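Local structure of glycoside hydrolase family 81 (Clostridium thermocellum, 6FOP) at residues 60-65 against 114-119; 300-305 against 519-524. The protein probably hydrolyses the internal glycosidic bonds of beta-1,3-glucans such as laminarin, as a family 81 glycoside hydrolase of the cellulosome. All blocks are in the same frame, centred on the assembly; numbering follows the deposited sequence.

Interaction 1: residues 60-65 against 114-119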
loop_
_atom_site.group_PDB
_atom_site.type_symbol
_atom_site.label_atom_id
_atom_site.label_comp_id
_atom_site.label_asym_id
_atom_site.label_seq_id
_atom_site.Cartn_x
_atom_site.Cartn_y
_atom_site.Cartn_z
ATOM N N PHE A 60 -12.040 -9.849 12.895
ATOM C CA PHE A 60 -13.073 -9.365 13.816
ATOM C C PHE A 60 -14.277 -8.839 13.070
ATOM O O PHE A 60 -14.183 -8.496 11.885
ATOM C CB PHE A 60 -12.522 -8.220 14.700
ATOM C CG PHE A 60 -11.238 -8.550 15.396
ATOM C CD1 PHE A 60 -11.250 -9.221 16.615
ATOM C CD2 PHE A 60 -9.999 -8.190 14.834
ATOM C CE1 PHE A 60 -10.065 -9.551 17.240
ATOM C CE2 PHE A 60 -8.818 -8.525 15.459
ATOM C CZ PHE A 60 -8.853 -9.188 16.690
ATOM N N LYS A 61 -15.401 -8.712 13.753
ATOM C CA LYS A 61 -16.507 -7.950 13.199
ATOM C C LYS A 61 -17.356 -7.415 14.319
ATOM O O LYS A 61 -17.757 -8.171 15.213
ATOM C CB LYS A 61 -17.361 -8.799 12.251
ATOM C CG LYS A 61 -18.372 -7.943 11.474
ATOM C CD LYS A 61 -19.248 -8.737 10.521
ATOM C CE LYS A 61 -20.314 -9.496 11.269
ATOM N NZ LYS A 61 -21.147 -10.281 10.316
ATOM N N PHE A 62 -17.655 -6.122 14.281
ATOM C CA PHE A 62 -18.548 -5.508 15.277
ATOM C C PHE A 62 -19.992 -5.746 14.858
ATOM O O PHE A 62 -20.305 -5.764 13.675
ATOM C CB PHE A 62 -18.264 -4.007 15.405
ATOM C CG PHE A 62 -16.919 -3.712 16.019
ATOM C CD1 PHE A 62 -15.773 -3.668 15.231
ATOM C CD2 PHE A 62 -16.797 -3.484 17.397
ATOM C CE1 PHE A 62 -14.541 -3.429 15.795
ATOM C CE2 PHE A 62 -15.552 -3.251 17.958
ATOM C CZ PHE A 62 -14.427 -3.205 17.151
ATOM N N LYS A 63 -20.848 -5.985 15.849
ATOM C CA LYS A 63 -22.297 -6.172 15.666
ATOM C C LYS A 63 -22.996 -5.758 16.946
ATOM O O LYS A 63 -22.336 -5.429 17.924
ATOM C CB LYS A 63 -22.629 -7.614 15.264
ATOM C CG LYS A 63 -22.203 -8.661 16.277
ATOM C CD LYS A 63 -22.493 -10.060 15.780
ATOM C CE LYS A 63 -22.173 -11.112 16.837
ATOM N NZ LYS A 63 -22.315 -12.482 16.274
ATOM N N ALA A 64 -24.327 -5.727 16.927
ATOM C CA ALA A 64 -25.063 -5.261 18.095
ATOM C C ALA A 64 -24.645 -5.948 19.413
ATOM O O ALA A 64 -24.525 -5.279 20.441
ATOM C CB ALA A 64 -26.564 -5.369 17.846
ATOM N N GLU A 65 -24.389 -7.254 19.376
ATOM C CA GLU A 65 -24.048 -8.031 20.583
ATOM C C GLU A 65 -22.642 -7.708 21.107
ATOM O O GLU A 65 -22.371 -7.818 22.301
ATOM C CB GLU A 65 -24.132 -9.546 20.275
ATOM C CG GLU A 65 -23.758 -10.452 21.450
ATOM C CD GLU A 65 -23.734 -11.921 21.117
ATOM O OE1 GLU A 65 -23.951 -12.298 19.940
ATOM O OE2 GLU A 65 -23.467 -12.711 22.047
ATOM N N ALA A 114 -11.551 0.684 19.461
ATOM C CA ALA A 114 -12.960 0.995 19.177
ATOM C C ALA A 114 -13.795 0.820 20.438
ATOM O O ALA A 114 -13.495 -0.040 21.260
ATOM C CB ALA A 114 -13.492 0.106 18.062
ATOM N N VAL A 115 -14.856 1.613 20.538
ATOM C CA VAL A 115 -15.715 1.605 21.717
ATOM C C VAL A 115 -17.145 1.306 21.294
ATOM O O VAL A 115 -17.650 1.858 20.313
ATOM C CB VAL A 115 -15.701 2.987 22.413
ATOM C CG1 VAL A 115 -16.732 3.045 23.552
ATOM C CG2 VAL A 115 -14.328 3.296 22.954
ATOM N N MET A 116 -17.782 0.422 22.058
ATOM C CA MET A 116 -19.216 0.177 21.990
ATOM C C MET A 116 -19.769 0.562 23.363
ATOM O O MET A 116 -19.282 0.069 24.364
ATOM C CB MET A 116 -19.455 -1.314 21.720
ATOM C CG MET A 116 -18.618 -1.877 20.611
ATOM S SD MET A 116 -18.986 -3.603 20.364
ATOM C CE MET A 116 -20.507 -3.237 19.481
ATOM N N ALA A 117 -20.780 1.423 23.416
ATOM C CA ALA A 117 -21.274 1.898 24.700
ATOM C C ALA A 117 -22.761 2.160 24.685
ATOM O O ALA A 117 -23.286 2.753 23.748
ATOM C CB ALA A 117 -20.539 3.176 25.089
ATOM N N SER A 118 -23.422 1.759 25.765
ATOM C CA SER A 118 -24.780 2.207 26.052
ATOM C C SER A 118 -24.686 2.997 27.363
ATOM O O SER A 118 -23.612 3.161 27.938
ATOM C CB SER A 118 -25.682 1.006 26.259
ATOM O OG SER A 118 -25.426 0.477 27.552
ATOM N N GLY A 119 -25.814 3.469 27.842
ATOM C CA GLY A 119 -25.850 4.144 29.119
ATOM C C GLY A 119 -25.513 3.247 30.297
ATOM O O GLY A 119 -25.168 3.756 31.357
#
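Phe62 and Met116 meet at the rim of the phenyl ring: Met116 SD lies 3.7 Å from Phe62 CD2. The sulfur is 5.0 Å from the ring centroid and 87° off the ring normal, which identifies an edge-on Met-aromatic contact. Ala114 CB comes within 3.6 Å of Phe62 CZ, at the far end of the ring from the backbone. The methionine chain is extended as far as SD and then bends (chi3 78°), bringing Met116 CE to 3.3 Å from Lys63 O, a close methyl-to-carbonyl approach.

The backbones stand well apart. The axes of strands 60-63 and 114-118 are 9.7 Å from each other at closest approach and their directions differ by 23°, so the two packed beta-sheets are bridged mainly by side chains, the backbone taking part through Lys63 O. Ile67 of strand 66-70 touches both Phe62 and Met116, Leu127 of strand 121-128 adds to the packing on Phe62, and the Phe62 N is tied to Ser50 OG. Lys63 sends its amine elsewhere, to a salt bridge with Glu68.

Cohesion here is therefore apolar, with a probable small electrostatic gain where the polarisable sulfur faces the slightly positive hydrogens of the ring edge.

Interaction 2: residues 300-305 against 519-524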
loop_
_atom_site.group_PDB
_atom_site.type_symbol
_atom_site.label_atom_id
_atom_site.label_comp_id
_atom_site.label_asym_id
_atom_site.label_seq_id
_atom_site.Cartn_x
_atom_site.Cartn_y
_atom_site.Cartn_z
ATOM N N TYR A 300 15.664 -3.127 3.716
ATOM C CA TYR A 300 15.635 -3.498 2.315
ATOM C C TYR A 300 16.714 -2.757 1.558
ATOM O O TYR A 300 17.025 -1.634 1.861
ATOM C CB TYR A 300 14.276 -3.133 1.733
ATOM C CG TYR A 300 13.073 -3.740 2.448
ATOM C CD1 TYR A 300 13.008 -5.091 2.755
ATOM C CD2 TYR A 300 11.959 -2.965 2.727
ATOM C CE1 TYR A 300 11.886 -5.635 3.401
ATOM C CE2 TYR A 300 10.844 -3.489 3.354
ATOM C CZ TYR A 300 10.801 -4.827 3.669
ATOM O OH TYR A 300 9.680 -5.316 4.294
ATOM N N ARG A 301 17.206 -3.364 0.496
ATOM C CA ARG A 301 18.077 -2.662 -0.448
ATOM C C ARG A 301 17.202 -1.908 -1.459
ATOM O O ARG A 301 16.287 -2.462 -2.067
ATOM C CB ARG A 301 19.003 -3.643 -1.146
ATOM C CG ARG A 301 20.035 -4.235 -0.219
ATOM C CD ARG A 301 21.208 -4.863 -0.959
ATOM N NE ARG A 301 21.979 -5.754 -0.096
ATOM C CZ ARG A 301 22.865 -5.357 0.815
ATOM N NH1 ARG A 301 23.116 -4.062 1.013
ATOM N NH2 ARG A 301 23.506 -6.269 1.549
ATOM N N TYR A 302 17.532 -0.633 -1.618
ATOM C CA TYR A 302 16.946 0.227 -2.625
ATOM C C TYR A 302 17.853 0.167 -3.850
ATOM O O TYR A 302 19.072 0.231 -3.717
ATOM C CB TYR A 302 16.903 1.639 -2.078
ATOM C CG TYR A 302 16.521 2.728 -3.063
ATOM C CD1 TYR A 302 15.236 2.806 -3.601
ATOM C CD2 TYR A 302 17.433 3.716 -3.396
ATOM C CE1 TYR A 302 14.870 3.820 -4.454
ATOM C CE2 TYR A 302 17.080 4.749 -4.249
ATOM C CZ TYR A 302 15.798 4.803 -4.774
ATOM O OH TYR A 302 15.444 5.829 -5.612
ATOM N N HIS A 303 17.268 0.025 -5.036
ATOM C CA HIS A 303 18.034 -0.168 -6.265
ATOM C C HIS A 303 18.013 1.020 -7.202
ATOM O O HIS A 303 18.425 0.889 -8.371
ATOM C CB HIS A 303 17.541 -1.413 -6.996
ATOM C CG HIS A 303 17.738 -2.651 -6.197
ATOM N ND1 HIS A 303 18.917 -3.355 -6.209
ATOM C CD2 HIS A 303 16.933 -3.282 -5.309
ATOM C CE1 HIS A 303 18.826 -4.374 -5.368
ATOM N NE2 HIS A 303 17.630 -4.355 -4.822
ATOM N N GLY A 304 17.537 2.162 -6.725
ATOM C CA GLY A 304 17.498 3.382 -7.522
ATOM C C GLY A 304 16.256 3.423 -8.394
ATOM O O GLY A 304 15.672 2.377 -8.729
ATOM N N ILE A 305 15.882 4.629 -8.796
ATOM C CA ILE A 305 14.968 4.831 -9.915
ATOM C C ILE A 305 15.582 5.869 -10.833
ATOM O O ILE A 305 16.459 6.633 -10.421
ATOM C CB ILE A 305 13.549 5.267 -9.466
ATOM C CG1 ILE A 305 13.534 6.657 -8.837
ATOM C CG2 ILE A 305 12.938 4.229 -8.515
ATOM C CD1 ILE A 305 12.157 7.220 -8.735
ATOM N N LEU A 519 10.529 9.741 2.248
ATOM C CA LEU A 519 9.156 9.220 2.301
ATOM C C LEU A 519 8.884 8.380 1.055
ATOM O O LEU A 519 8.374 7.249 1.136
ATOM C CB LEU A 519 8.160 10.373 2.397
ATOM C CG LEU A 519 6.674 10.062 2.148
ATOM C CD1 LEU A 519 6.078 9.211 3.252
ATOM C CD2 LEU A 519 5.882 11.342 1.942
ATOM N N GLY A 520 9.181 8.937 -0.111
ATOM C CA GLY A 520 9.001 8.206 -1.362
ATOM C C GLY A 520 9.778 6.907 -1.404
ATOM O O GLY A 520 9.258 5.881 -1.870
ATOM N N ILE A 521 11.035 6.949 -0.970
ATOM C CA ILE A 521 11.882 5.767 -0.963
ATOM C C ILE A 521 11.295 4.709 -0.045
ATOM O O ILE A 521 11.259 3.524 -0.383
ATOM C CB ILE A 521 13.351 6.111 -0.672
ATOM C CG1 ILE A 521 13.899 6.972 -1.815
ATOM C CG2 ILE A 521 14.183 4.851 -0.454
ATOM C CD1 ILE A 521 15.274 7.541 -1.569
ATOM N N TYR A 522 10.840 5.132 1.124
ATOM C CA TYR A 522 10.147 4.237 2.067
ATOM C C TYR A 522 8.941 3.546 1.431
ATOM O O TYR A 522 8.791 2.302 1.448
ATOM C CB TYR A 522 9.754 5.036 3.326
ATOM C CG TYR A 522 8.657 4.414 4.191
ATOM C CD1 TYR A 522 8.905 3.271 4.941
ATOM C CD2 TYR A 522 7.375 4.935 4.212
ATOM C CE1 TYR A 522 7.915 2.686 5.722
ATOM C CE2 TYR A 522 6.379 4.332 4.974
ATOM C CZ TYR A 522 6.656 3.228 5.719
ATOM O OH TYR A 522 5.655 2.646 6.465
ATOM N N LEU A 523 8.055 4.357 0.857
ATOM C CA LEU A 523 6.840 3.805 0.238
ATOM C C LEU A 523 7.139 2.889 -0.925
ATOM O O LEU A 523 6.591 1.792 -1.030
ATOM C CB LEU A 523 5.900 4.934 -0.176
ATOM C CG LEU A 523 5.393 5.830 0.959
ATOM C CD1 LEU A 523 4.757 7.103 0.407
ATOM C CD2 LEU A 523 4.382 5.069 1.824
ATOM N N TYR A 524 7.964 3.381 -1.839
ATOM C CA TYR A 524 8.309 2.648 -3.041
ATOM C C TYR A 524 8.970 1.319 -2.730
ATOM O O TYR A 524 8.554 0.260 -3.220
ATOM C CB TYR A 524 9.250 3.522 -3.892
ATOM C CG TYR A 524 9.804 2.841 -5.125
ATOM C CD1 TYR A 524 9.091 2.793 -6.318
ATOM C CD2 TYR A 524 11.035 2.213 -5.085
ATOM C CE1 TYR A 524 9.616 2.141 -7.433
ATOM C CE2 TYR A 524 11.565 1.588 -6.203
ATOM C CZ TYR A 524 10.852 1.547 -7.371
ATOM O OH TYR A 524 11.388 0.915 -8.458
HETATM O O HOH W 1 13.744 -0.432 -8.101
#
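Where strand 295-301 runs out into a loop, that loop lies against helix 514-534 of the C-terminal glycoside hydrolase domain, whose clan is built on an (alpha/alpha)6 barrel. Residues Tyr302 and Ile305 pack on Ile521 and Tyr524, which are three positions apart on the helix and so lie on the same side of it.

Ile521 CG2 sits over one face of the Tyr302 ring, 4.1 Å from the centroid and 19° off the normal, a CH-pi contact displaced toward the rim near CD1. The opposite face is covered by the loop's own backbone: Gly304 N lies 3.5 Å above the plane, over the ring centre. The ring is thus sandwiched between helix and loop, while its CE1 approaches Tyr524 CD2 at 4.2 Å.

A second CH-pi contact runs the other way, from loop methyl to helix ring. Ile305 CG2 stands over a face of Tyr524, 4.0 Å from the centroid and 29° off the normal, nearest to CZ at 3.6 Å. The Tyr524 ring reaches past the isoleucine because chi1 (175°) turns CG away from the backbone N, and the two side chains run in opposite senses. A water in the ring plane donates to Tyr524 OH at 2.7 Å and more weakly to Gly304 O.

The phenol oxygens are also held from outside: Tyr524 OH bonds to Ala584 O, and Tyr302 OH to Pro671 O. Ile505 of helix 494-511 touches both Ile305 and Tyr524, and Tyr234 of strand 223-235 packs on Ile521. The contact consequently lies between the three-stranded sheet containing 295-301 and a pair of consecutive helices, 494-511 and 514-534.

In the fold
Interactions 1 and 2 belong to separate parts of the molecule. Their centres are 40 Å apart, their nearest atoms about 20 Å, and they fall on opposite sides of the chain's centre, at 28 Å and 14 Å from it respectively. They also follow in series along the sequence. The first joins the seven- and eight-stranded antiparallel sheets formed by the N-terminal part of the chain; the second fastens the loop after a three-stranded sheet to the helical C-terminal domain. A bound magnesium ion lies about 6 Å from the side chain of Phe62 in interaction 1. Both contacts are buried and mainly apolar, but interaction 2 also includes a bridging water.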